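Local structure of glutathione S-transferase family protein (Pseudomonas putida, 3LXZ) at residues K77-P81 against L152-L157; E92-I97 against T136-G141; F143-V147 against L188-M192. The protein probably conjugates reduced glutathione to a wide range of hydrophobic electrophiles, releasing a halide when the substrate is an organic halide. One frame throughout, in Å; residues are numbered along the deposited sequence.

Interaction 1: residues K77-P81 against L152-L157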
ATOM      1  N   LYS A  77     -10.812 -20.143 -10.817  1.00 24.52           N
ATOM      2  CA  LYS A  77     -11.568 -18.962 -11.197  1.00 23.66           C
ATOM      3  C   LYS A  77     -10.694 -17.699 -11.226  1.00 22.60           C
ATOM      4  O   LYS A  77     -10.045 -17.388 -10.235  1.00 22.39           O
ATOM      5  CB  LYS A  77     -12.665 -18.815 -10.149  1.00 24.26           C
ATOM      6  CG  LYS A  77     -13.489 -17.547 -10.207  1.00 26.61           C
ATOM      7  CD  LYS A  77     -14.798 -17.789  -9.529  1.00 30.27           C
ATOM      8  CE  LYS A  77     -15.429 -16.478  -9.100  1.00 31.91           C
ATOM      9  NZ  LYS A  77     -16.760 -16.743  -8.486  1.00 33.16           N
ATOM     10  N   ALA A  78     -10.673 -16.979 -12.347  1.00 21.44           N
ATOM     11  CA  ALA A  78      -9.989 -15.672 -12.403  1.00 20.87           C
ATOM     12  C   ALA A  78     -10.665 -14.650 -11.463  1.00 20.10           C
ATOM     13  O   ALA A  78     -11.911 -14.581 -11.368  1.00 19.05           O
ATOM     14  CB  ALA A  78      -9.957 -15.142 -13.825  1.00 21.15           C
ATOM     15  N   LEU A  79      -9.837 -13.900 -10.740  1.00 19.48           N
ATOM     16  CA  LEU A  79     -10.316 -12.840  -9.825  1.00 19.35           C
ATOM     17  C   LEU A  79      -9.889 -11.447 -10.312  1.00 19.52           C
ATOM     18  O   LEU A  79      -9.820 -10.466  -9.526  1.00 19.44           O
ATOM     19  CB  LEU A  79      -9.875 -13.085  -8.373  1.00 19.38           C
ATOM     20  CG  LEU A  79     -10.303 -14.414  -7.719  1.00 20.04           C
ATOM     21  CD1 LEU A  79      -9.746 -14.525  -6.297  1.00 19.77           C
ATOM     22  CD2 LEU A  79     -11.802 -14.531  -7.724  1.00 21.65           C
ATOM     23  N   LEU A  80      -9.621 -11.376 -11.620  1.00 19.15           N
ATOM     24  CA  LEU A  80      -9.281 -10.149 -12.327  1.00 19.11           C
ATOM     25  C   LEU A  80      -9.945 -10.174 -13.677  1.00 20.08           C
ATOM     26  O   LEU A  80     -10.114 -11.279 -14.248  1.00 20.68           O
ATOM     27  CB  LEU A  80      -7.772 -10.050 -12.582  1.00 19.12           C
ATOM     28  CG  LEU A  80      -6.924  -9.803 -11.359  1.00 19.86           C
ATOM     29  CD1 LEU A  80      -5.462  -9.878 -11.765  1.00 21.28           C
ATOM     30  CD2 LEU A  80      -7.320  -8.439 -10.793  1.00 19.62           C
ATOM     31  N   PRO A  81     -10.304  -8.985 -14.209  1.00 20.71           N
ATOM     32  CA  PRO A  81     -10.756  -8.887 -15.611  1.00 21.91           C
ATOM     33  C   PRO A  81      -9.623  -9.244 -16.610  1.00 22.62           C
ATOM     34  O   PRO A  81      -8.460  -9.373 -16.199  1.00 22.08           O
ATOM     35  CB  PRO A  81     -11.215  -7.435 -15.753  1.00 21.91           C
ATOM     36  CG  PRO A  81     -10.629  -6.670 -14.550  1.00 20.65           C
ATOM     37  CD  PRO A  81     -10.324  -7.683 -13.494  1.00 20.16           C
ATOM     38  N   LEU A 152     -16.784 -10.642  -9.378  1.00 20.02           N
ATOM     39  CA  LEU A 152     -15.949 -10.727  -8.175  1.00 19.93           C
ATOM     40  C   LEU A 152     -14.469 -10.567  -8.571  1.00 18.76           C
ATOM     41  O   LEU A 152     -13.996 -11.227  -9.508  1.00 19.19           O
ATOM     42  CB  LEU A 152     -16.166 -12.076  -7.465  1.00 20.35           C
ATOM     43  CG  LEU A 152     -15.266 -12.321  -6.250  1.00 20.43           C
ATOM     44  CD1 LEU A 152     -15.765 -11.435  -5.178  1.00 20.36           C
ATOM     45  CD2 LEU A 152     -15.340 -13.769  -5.761  1.00 26.51           C
ATOM     46  N   THR A 153     -13.766  -9.664  -7.895  1.00 17.78           N
ATOM     47  CA  THR A 153     -12.316  -9.476  -8.114  1.00 15.96           C
ATOM     48  C   THR A 153     -11.602  -9.377  -6.776  1.00 15.99           C
ATOM     49  O   THR A 153     -12.254  -9.321  -5.734  1.00 15.91           O
ATOM     50  CB  THR A 153     -11.972  -8.193  -8.892  1.00 15.79           C
ATOM     51  OG1 THR A 153     -12.294  -7.032  -8.105  1.00 17.77           O
ATOM     52  CG2 THR A 153     -12.707  -8.123 -10.203  1.00 15.94           C
ATOM     53  N   LEU A 154     -10.254  -9.334  -6.814  1.00 15.83           N
ATOM     54  CA  LEU A 154      -9.450  -9.083  -5.633  1.00 15.45           C
ATOM     55  C   LEU A 154      -9.905  -7.901  -4.790  1.00 15.53           C
ATOM     56  O   LEU A 154      -9.835  -7.937  -3.554  1.00 16.45           O
ATOM     57  CB  LEU A 154      -7.974  -8.872  -6.032  1.00 16.11           C
ATOM     58  CG  LEU A 154      -7.370  -9.979  -6.905  1.00 13.79           C
ATOM     59  CD1 LEU A 154      -5.916  -9.619  -7.295  1.00 17.59           C
ATOM     60  CD2 LEU A 154      -7.418 -11.358  -6.243  1.00 16.79           C
ATOM     61  N   ALA A 155     -10.334  -6.838  -5.439  1.00 15.69           N
ATOM     62  CA  ALA A 155     -10.765  -5.683  -4.665  1.00 15.70           C
ATOM     63  C   ALA A 155     -11.951  -5.986  -3.755  1.00 17.12           C
ATOM     64  O   ALA A 155     -12.080  -5.345  -2.703  1.00 16.71           O
ATOM     65  CB  ALA A 155     -11.080  -4.497  -5.579  1.00 15.61           C
ATOM     66  N   ASP A 156     -12.794  -6.964  -4.126  1.00 16.34           N
ATOM     67  CA  ASP A 156     -13.925  -7.337  -3.263  1.00 16.55           C
ATOM     68  C   ASP A 156     -13.497  -8.041  -1.994  1.00 16.55           C
ATOM     69  O   ASP A 156     -14.204  -7.977  -1.003  1.00 16.89           O
ATOM     70  CB  ASP A 156     -14.911  -8.205  -4.039  1.00 16.98           C
ATOM     71  CG  ASP A 156     -15.520  -7.458  -5.180  1.00 16.32           C
ATOM     72  OD1 ASP A 156     -16.280  -6.482  -4.888  1.00 16.03           O
ATOM     73  OD2 ASP A 156     -15.226  -7.802  -6.341  1.00 17.24           O
ATOM     74  N   LEU A 157     -12.371  -8.771  -2.059  1.00 15.91           N
ATOM     75  CA  LEU A 157     -11.778  -9.382  -0.887  1.00 16.53           C
ATOM     76  C   LEU A 157     -11.290  -8.322   0.103  1.00 16.16           C
ATOM     77  O   LEU A 157     -11.597  -8.393   1.297  1.00 16.49           O
ATOM     78  CB  LEU A 157     -10.661 -10.371  -1.271  1.00 16.77           C
ATOM     79  CG  LEU A 157     -10.975 -11.361  -2.423  1.00 17.64           C
ATOM     80  CD1 LEU A 157      -9.766 -12.280  -2.737  1.00 16.98           C
ATOM     81  CD2 LEU A 157     -12.251 -12.167  -2.133  1.00 19.88           C
TER
HETATM   82  O   HOH W   1     -14.396 -13.811 -10.643  1.00 23.28           O
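Leu79 and Leu154 set their side chains at about a right angle, CD2 of Leu154 lying 3.7 Å from CB of Leu79 and also reaching its CD1. The other branch of Leu154, CD1, turns to Leu80 and packs on CD2 of that residue at 3.9 Å, so one leucine fork straddles two consecutive residues of the loop. Leu152 instead runs alongside Leu79, pointing the same way, with their CD2 methyls 4.1 Å apart. The backbones are joined by a 3.0 Å hydrogen bond from Leu154 N to Leu79 O, and a water bridges Ala78 O and Leu152 O. The loop thus meets the N terminus of helix 154-174, where Thr153 and Asp156 form a capping box: Thr153 N gives a nearly straight bond to OD2 of Asp156 at 2.8 Å, while Thr153 OG1, placed between its own N and carbonyl carbon (chi1 67°), takes a weak bond from Ala155 N. In this glutathione transferase fold the loop leads from the thioredoxin-like domain into the helical one. An alanine in place of Leu154 would remove both branches and is likely to open a gap beside Leu79 and Leu80, and beside Leu67 of helix 63-73. At the exposed end, Lys77 passes near Leu152 and pairs its NZ with Glu23.

Interaction 2: residues E92-I97 against T136-G141; sequences ELLKEI and TLKRNG
Asn140 reaches from the last turn of helix 120-140 to two carboxylates of helix 84-106, one turn apart, and its ND2 donates to both. The bond to Glu92 OE1 is 3.0 Å long and nearly straight (169°); that oxygen lies close to the amide plane, although the nitrogen comes from above the carboxylate plane. The bond to Glu96 OE1 is 2.9 Å and more bent, arriving on the syn side of the carboxylate. Both carboxylates are turned steeply against the amide, that of Glu92 standing nearly perpendicular to it. With CG anti to the backbone N of Asn140 (chi1 -160°), the amide is carried out towards the two acids, and CD2 of Leu93 packs against ND2 at 3.4 Å. Beside this polar group, CG2 of Thr136 crosses the end of Glu96, 3.7 Å from its CD. Leu137 CD1 touches CG1 of Ile97 at 4.0 Å.

Here segments 92-97 and 136-140, both in the all-helical domain, run almost antiparallel (165°), their axes 10.5 Å apart at the closest. Lys89 NZ forms a salt bridge with Glu92 OE1 and a hydrogen bond with Asn140 OD1, so it helps fix the amide rotation from its oxygen end. The second subunit also takes part: its Ser61 OG bonds Glu92 OE2, which brings the acid pair to the dimer interface, its Pro46 O bonds Thr136 OG1, and Pro46 also packs on Glu96.

Two acids one helical turn apart in a buried setting would be expected to disfavour each other's negative charge; the shared amide, which spends both N-H groups on them, and the lysine at Glu92 probably offset that cost.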
ATOM      1  N   GLU A  92      -5.969  -0.458  -8.199  1.00 14.96           N
ATOM      2  CA  GLU A  92      -6.214   0.902  -7.646  1.00 14.94           C
ATOM      3  C   GLU A  92      -7.277   0.891  -6.531  1.00 15.17           C
ATOM      4  O   GLU A  92      -7.062   1.403  -5.422  1.00 14.10           O
ATOM      5  CB  GLU A  92      -6.577   1.887  -8.757  1.00 15.52           C
ATOM      6  CG  GLU A  92      -6.760   3.326  -8.297  1.00 16.11           C
ATOM      7  CD  GLU A  92      -7.515   4.160  -9.327  1.00 21.46           C
ATOM      8  OE1 GLU A  92      -8.520   3.659  -9.907  1.00 22.42           O
ATOM      9  OE2 GLU A  92      -7.107   5.330  -9.558  1.00 21.46           O
ATOM     10  N   LEU A  93      -8.436   0.307  -6.817  1.00 13.92           N
ATOM     11  CA  LEU A  93      -9.452   0.160  -5.784  1.00 15.06           C
ATOM     12  C   LEU A  93      -9.018  -0.648  -4.544  1.00 14.14           C
ATOM     13  O   LEU A  93      -9.273  -0.233  -3.388  1.00 14.10           O
ATOM     14  CB  LEU A  93     -10.728  -0.452  -6.414  1.00 15.28           C
ATOM     15  CG  LEU A  93     -11.489   0.562  -7.291  1.00 18.04           C
ATOM     16  CD1 LEU A  93     -12.445  -0.160  -8.271  1.00 16.49           C
ATOM     17  CD2 LEU A  93     -12.282   1.585  -6.475  1.00 17.06           C
ATOM     18  N   LEU A  94      -8.358  -1.787  -4.761  1.00 13.86           N
ATOM     19  CA  LEU A  94      -7.826  -2.565  -3.642  1.00 14.38           C
ATOM     20  C   LEU A  94      -6.869  -1.712  -2.779  1.00 14.88           C
ATOM     21  O   LEU A  94      -6.974  -1.697  -1.543  1.00 15.52           O
ATOM     22  CB  LEU A  94      -7.102  -3.825  -4.132  1.00 14.39           C
ATOM     23  CG  LEU A  94      -6.616  -4.818  -3.049  1.00 16.70           C
ATOM     24  CD1 LEU A  94      -6.478  -6.164  -3.727  1.00 16.12           C
ATOM     25  CD2 LEU A  94      -5.222  -4.435  -2.445  1.00 16.01           C
ATOM     26  N   LYS A  95      -5.957  -1.001  -3.435  1.00 14.34           N
ATOM     27  CA  LYS A  95      -4.999  -0.127  -2.732  1.00 15.13           C
ATOM     28  C   LYS A  95      -5.701   0.979  -1.943  1.00 14.78           C
ATOM     29  O   LYS A  95      -5.293   1.305  -0.799  1.00 15.55           O
ATOM     30  CB  LYS A  95      -4.031   0.547  -3.707  1.00 15.00           C
ATOM     31  CG  LYS A  95      -2.813   1.156  -3.011  1.00 15.73           C
ATOM     32  CD  LYS A  95      -1.807   1.684  -3.998  1.00 20.27           C
ATOM     33  CE  LYS A  95      -0.589   2.363  -3.247  1.00 20.12           C
ATOM     34  NZ  LYS A  95       0.391   1.309  -2.884  1.00 24.68           N
ATOM     35  N   GLU A  96      -6.711   1.583  -2.550  1.00 14.97           N
ATOM     36  CA  GLU A  96      -7.445   2.650  -1.868  1.00 15.15           C
ATOM     37  C   GLU A  96      -8.137   2.133  -0.618  1.00 15.35           C
ATOM     38  O   GLU A  96      -8.191   2.814   0.407  1.00 15.73           O
ATOM     39  CB  GLU A  96      -8.475   3.325  -2.783  1.00 15.06           C
ATOM     40  CG  GLU A  96      -7.799   4.183  -3.836  1.00 16.74           C
ATOM     41  CD  GLU A  96      -8.647   4.567  -5.038  1.00 20.87           C
ATOM     42  OE1 GLU A  96      -9.759   4.000  -5.326  1.00 20.62           O
ATOM     43  OE2 GLU A  96      -8.143   5.482  -5.718  1.00 22.28           O
ATOM     44  N   ILE A  97      -8.732   0.952  -0.708  1.00 15.12           N
ATOM     45  CA  ILE A  97      -9.422   0.416   0.450  1.00 15.16           C
ATOM     46  C   ILE A  97      -8.409   0.129   1.550  1.00 14.50           C
ATOM     47  O   ILE A  97      -8.607   0.490   2.706  1.00 14.78           O
ATOM     48  CB  ILE A  97     -10.290  -0.817   0.109  1.00 14.56           C
ATOM     49  CG1 ILE A  97     -11.426  -0.428  -0.823  1.00 14.45           C
ATOM     50  CG2 ILE A  97     -10.882  -1.381   1.389  1.00 15.60           C
ATOM     51  CD1 ILE A  97     -12.013  -1.669  -1.589  1.00 18.13           C
ATOM     52  N   THR A 136     -13.757   8.398  -1.225  1.00 16.56           N
ATOM     53  CA  THR A 136     -12.962   7.854  -2.347  1.00 15.65           C
ATOM     54  C   THR A 136     -13.564   6.586  -2.933  1.00 15.81           C
ATOM     55  O   THR A 136     -13.684   6.420  -4.152  1.00 14.57           O
ATOM     56  CB  THR A 136     -11.521   7.617  -1.909  1.00 16.65           C
ATOM     57  OG1 THR A 136     -10.901   8.865  -1.588  1.00 17.81           O
ATOM     58  CG2 THR A 136     -10.682   6.865  -2.987  1.00 17.22           C
ATOM     59  N   LEU A 137     -13.954   5.675  -2.054  1.00 15.67           N
ATOM     60  CA  LEU A 137     -14.565   4.419  -2.499  1.00 16.37           C
ATOM     61  C   LEU A 137     -15.893   4.649  -3.232  1.00 16.31           C
ATOM     62  O   LEU A 137     -16.190   3.986  -4.251  1.00 16.37           O
ATOM     63  CB  LEU A 137     -14.722   3.447  -1.304  1.00 15.30           C
ATOM     64  CG  LEU A 137     -15.274   2.054  -1.608  1.00 17.18           C
ATOM     65  CD1 LEU A 137     -14.449   1.341  -2.677  1.00 17.47           C
ATOM     66  CD2 LEU A 137     -15.415   1.200  -0.320  1.00 15.50           C
ATOM     67  N   LYS A 138     -16.671   5.603  -2.748  1.00 16.94           N
ATOM     68  CA  LYS A 138     -17.965   5.887  -3.360  1.00 18.35           C
ATOM     69  C   LYS A 138     -17.793   6.493  -4.741  1.00 19.25           C
ATOM     70  O   LYS A 138     -18.531   6.151  -5.672  1.00 18.95           O
ATOM     71  CB  LYS A 138     -18.789   6.846  -2.498  1.00 18.63           C
ATOM     72  CG  LYS A 138     -20.214   7.068  -3.068  1.00 21.46           C
ATOM     73  CD  LYS A 138     -20.833   8.336  -2.482  1.00 27.54           C
ATOM     74  CE  LYS A 138     -20.900   8.162  -1.013  1.00 29.55           C
ATOM     75  NZ  LYS A 138     -21.744   6.981  -0.694  1.00 32.79           N
ATOM     76  N   ARG A 139     -16.802   7.383  -4.856  1.00 19.10           N
ATOM     77  CA  ARG A 139     -16.513   8.090  -6.092  1.00 19.78           C
ATOM     78  C   ARG A 139     -15.907   7.172  -7.147  1.00 19.97           C
ATOM     79  O   ARG A 139     -16.248   7.268  -8.335  1.00 20.09           O
ATOM     80  CB  ARG A 139     -15.604   9.269  -5.725  1.00 20.44           C
ATOM     81  CG  ARG A 139     -14.843  10.024  -6.759  1.00 24.03           C
ATOM     82  CD  ARG A 139     -13.956  11.050  -6.046  1.00 25.45           C
ATOM     83  NE  ARG A 139     -14.698  11.868  -5.076  1.00 25.84           N
ATOM     84  CZ  ARG A 139     -14.419  12.031  -3.769  1.00 23.70           C
ATOM     85  NH1 ARG A 139     -13.383  11.455  -3.177  1.00 21.91           N
ATOM     86  NH2 ARG A 139     -15.203  12.812  -3.026  1.00 24.16           N
ATOM     87  N   ASN A 140     -15.014   6.287  -6.721  1.00 20.09           N
ATOM     88  CA  ASN A 140     -14.224   5.477  -7.658  1.00 19.81           C
ATOM     89  C   ASN A 140     -14.765   4.087  -7.913  1.00 19.59           C
ATOM     90  O   ASN A 140     -14.509   3.515  -8.978  1.00 19.92           O
ATOM     91  CB  ASN A 140     -12.754   5.414  -7.190  1.00 20.27           C
ATOM     92  CG  ASN A 140     -11.803   5.033  -8.296  1.00 20.17           C
ATOM     93  OD1 ASN A 140     -11.950   5.471  -9.421  1.00 21.61           O
ATOM     94  ND2 ASN A 140     -10.811   4.237  -7.979  1.00 20.67           N
ATOM     95  N   GLY A 141     -15.521   3.548  -6.952  1.00 20.30           N
ATOM     96  CA  GLY A 141     -16.070   2.186  -7.043  1.00 18.53           C
ATOM     97  C   GLY A 141     -17.224   2.127  -8.017  1.00 18.73           C
ATOM     98  O   GLY A 141     -17.957   3.097  -8.173  1.00 19.40           O
TER

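Interaction 3: residues F143-V147 against L188-M192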
ATOM      1  N   PHE A 143     -19.479  -0.733  -8.093  1.00 17.69           N
ATOM      2  CA  PHE A 143     -20.542  -1.396  -7.327  1.00 18.00           C
ATOM      3  C   PHE A 143     -21.646  -1.905  -8.235  1.00 18.23           C
ATOM      4  O   PHE A 143     -22.807  -1.489  -8.141  1.00 18.93           O
ATOM      5  CB  PHE A 143     -21.085  -0.467  -6.255  1.00 16.89           C
ATOM      6  CG  PHE A 143     -20.124  -0.212  -5.165  1.00 18.77           C
ATOM      7  CD1 PHE A 143     -19.926  -1.162  -4.184  1.00 17.44           C
ATOM      8  CD2 PHE A 143     -19.363   0.973  -5.144  1.00 19.61           C
ATOM      9  CE1 PHE A 143     -19.010  -0.933  -3.158  1.00 20.89           C
ATOM     10  CE2 PHE A 143     -18.465   1.225  -4.144  1.00 19.47           C
ATOM     11  CZ  PHE A 143     -18.273   0.265  -3.137  1.00 19.63           C
ATOM     12  N   ALA A 144     -21.282  -2.817  -9.113  1.00 17.63           N
ATOM     13  CA  ALA A 144     -22.188  -3.219 -10.172  1.00 19.08           C
ATOM     14  C   ALA A 144     -22.435  -4.721 -10.227  1.00 18.59           C
ATOM     15  O   ALA A 144     -22.610  -5.250 -11.303  1.00 19.78           O
ATOM     16  CB  ALA A 144     -21.665  -2.705 -11.551  1.00 20.52           C
ATOM     17  N   PRO A 145     -22.571  -5.396  -9.077  1.00 17.47           N
ATOM     18  CA  PRO A 145     -22.648  -4.969  -7.670  1.00 16.97           C
ATOM     19  C   PRO A 145     -21.290  -4.892  -6.977  1.00 17.23           C
ATOM     20  O   PRO A 145     -21.169  -4.277  -5.909  1.00 18.21           O
ATOM     21  CB  PRO A 145     -23.470  -6.076  -7.017  1.00 17.36           C
ATOM     22  CG  PRO A 145     -23.103  -7.295  -7.836  1.00 16.83           C
ATOM     23  CD  PRO A 145     -22.986  -6.799  -9.243  1.00 18.13           C
ATOM     24  N   TYR A 146     -20.299  -5.537  -7.579  1.00 17.76           N
ATOM     25  CA  TYR A 146     -18.962  -5.640  -6.993  1.00 17.74           C
ATOM     26  C   TYR A 146     -18.166  -4.344  -7.105  1.00 17.07           C
ATOM     27  O   TYR A 146     -18.524  -3.432  -7.872  1.00 16.53           O
ATOM     28  CB  TYR A 146     -18.200  -6.806  -7.642  1.00 17.96           C
ATOM     29  CG  TYR A 146     -18.938  -8.101  -7.551  1.00 19.46           C
ATOM     30  CD1 TYR A 146     -18.819  -8.896  -6.424  1.00 18.94           C
ATOM     31  CD2 TYR A 146     -19.752  -8.548  -8.599  1.00 20.52           C
ATOM     32  CE1 TYR A 146     -19.507 -10.105  -6.324  1.00 23.61           C
ATOM     33  CE2 TYR A 146     -20.432  -9.766  -8.500  1.00 23.35           C
ATOM     34  CZ  TYR A 146     -20.307 -10.522  -7.355  1.00 21.64           C
ATOM     35  OH  TYR A 146     -20.959 -11.732  -7.231  1.00 25.91           O
ATOM     36  N   VAL A 147     -17.085  -4.265  -6.337  1.00 16.54           N
ATOM     37  CA  VAL A 147     -16.334  -3.030  -6.243  1.00 17.45           C
ATOM     38  C   VAL A 147     -15.969  -2.441  -7.597  1.00 18.00           C
ATOM     39  O   VAL A 147     -16.249  -1.253  -7.858  1.00 18.82           O
ATOM     40  CB  VAL A 147     -15.071  -3.119  -5.323  1.00 16.59           C
ATOM     41  CG1 VAL A 147     -14.324  -1.787  -5.341  1.00 17.92           C
ATOM     42  CG2 VAL A 147     -15.475  -3.433  -3.898  1.00 16.63           C
ATOM     43  N   LEU A 188     -23.318  -4.696  -1.163  1.00 17.32           N
ATOM     44  CA  LEU A 188     -22.214  -5.586  -1.525  1.00 16.99           C
ATOM     45  C   LEU A 188     -21.745  -6.379  -0.290  1.00 16.97           C
ATOM     46  O   LEU A 188     -21.429  -7.570  -0.401  1.00 18.50           O
ATOM     47  CB  LEU A 188     -21.053  -4.783  -2.175  1.00 16.94           C
ATOM     48  CG  LEU A 188     -19.776  -5.590  -2.495  1.00 16.87           C
ATOM     49  CD1 LEU A 188     -20.061  -6.827  -3.363  1.00 18.54           C
ATOM     50  CD2 LEU A 188     -18.727  -4.712  -3.221  1.00 16.56           C
ATOM     51  N   LEU A 189     -21.698  -5.721   0.864  1.00 17.33           N
ATOM     52  CA  LEU A 189     -21.250  -6.389   2.068  1.00 17.95           C
ATOM     53  C   LEU A 189     -22.193  -7.547   2.370  1.00 18.49           C
ATOM     54  O   LEU A 189     -21.736  -8.623   2.724  1.00 17.78           O
ATOM     55  CB  LEU A 189     -21.169  -5.423   3.247  1.00 19.00           C
ATOM     56  CG  LEU A 189     -20.311  -5.904   4.425  1.00 22.04           C
ATOM     57  CD1 LEU A 189     -18.811  -6.106   4.030  1.00 20.35           C
ATOM     58  CD2 LEU A 189     -20.390  -4.928   5.583  1.00 21.94           C
ATOM     59  N   GLN A 190     -23.506  -7.354   2.225  1.00 17.41           N
ATOM     60  CA  GLN A 190     -24.406  -8.485   2.455  1.00 17.56           C
ATOM     61  C   GLN A 190     -24.182  -9.582   1.430  1.00 18.05           C
ATOM     62  O   GLN A 190     -24.227 -10.754   1.764  1.00 19.69           O
ATOM     63  CB  GLN A 190     -25.857  -8.060   2.406  1.00 16.81           C
ATOM     64  CG  GLN A 190     -26.818  -9.158   2.875  1.00 18.34           C
ATOM     65  CD  GLN A 190     -27.253 -10.095   1.779  1.00 19.95           C
ATOM     66  OE1 GLN A 190     -26.980  -9.877   0.597  1.00 22.22           O
ATOM     67  NE2 GLN A 190     -27.945 -11.175   2.167  1.00 24.55           N
ATOM     68  N   LEU A 191     -23.930  -9.188   0.186  1.00 18.59           N
ATOM     69  CA  LEU A 191     -23.709 -10.135  -0.904  1.00 19.19           C
ATOM     70  C   LEU A 191     -22.465 -11.030  -0.694  1.00 19.74           C
ATOM     71  O   LEU A 191     -22.518 -12.250  -0.874  1.00 19.29           O
ATOM     72  CB  LEU A 191     -23.608  -9.383  -2.239  1.00 20.25           C
ATOM     73  CG  LEU A 191     -23.423 -10.275  -3.474  1.00 22.63           C
ATOM     74  CD1 LEU A 191     -24.528 -11.327  -3.604  1.00 27.06           C
ATOM     75  CD2 LEU A 191     -23.349  -9.450  -4.756  1.00 26.86           C
HETATM   76  N   MSE A 192     -21.347 -10.399  -0.317  1.00 19.44           N
HETATM   77  CA  MSE A 192     -20.120 -11.106   0.017  1.00 19.73           C
HETATM   78  C   MSE A 192     -20.383 -11.972   1.239  1.00 20.29           C
HETATM   79  O   MSE A 192     -19.787 -13.023   1.384  1.00 20.39           O
HETATM   80  CB  MSE A 192     -18.973 -10.109   0.327  1.00 19.13           C
HETATM   81  CG  MSE A 192     -18.452  -9.255  -0.856  1.00 19.52           C
HETATM   82 SE   MSE A 192     -17.942 -10.324  -2.386  1.00 23.43          SE
HETATM   83  CE  MSE A 192     -16.332 -11.173  -1.682  1.00 21.90           C
TER
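Leu188 carries most of the apolar contact, its two methyls dividing the loop between them. CD2 meets CG2 of Val147 at 3.6 Å and CE1 of the Phe143 ring at 3.8 Å, while CD1 lies 3.9 Å from CD1 of Tyr146; in each case the side chains cross at about a right angle. With CG anti to the backbone N (chi1 175°), Leu188 directs both methyls to the loop. One turn on, CD2 of Leu191 rests on CG of Pro145 at 3.8 Å and also approaches CZ of the Tyr146 ring.

The loop joins helix 120-140 to helix 154-174 in the all-helical C-terminal domain of the glutathione transferase fold, and helix 183-193 packs over it. A cis peptide bond before Pro145 shapes the turn, across which Ala144 N bonds to Tyr146 O at 3.1 Å.

A Met-aromatic contact adds to the packing: SE of Met192, a selenomethionine, lies at the edge of the Tyr146 ring, 5.4 Å from its centroid and close to the ring plane. On the side of helix 154-174, Asp156 accepts a hydrogen bond from Val147 N, and Phe159 of that helix touches both Val147 and Leu188.

From the N terminus, the chain builds the thioredoxin-like domain before reaching 77-81, which opens the loop closed by interaction 1 at 152-157. Interaction 2 is nested within it, pairing helix 84-106 with the end of helix 120-140. Interaction 3 starts at 143-147, after interaction 2 has closed and before interaction 1 does, and ends at 188-192; it therefore crosses interaction 1 and follows interaction 2 in series. Segment 152-157 meets the other two contacts: Ala155 packs on Leu93, and Leu152 CD1 on Met192 CE. Leu137 and Leu93 both touch Val147, so the interdomain loop, four helices and the 143-147 loop form one connected region.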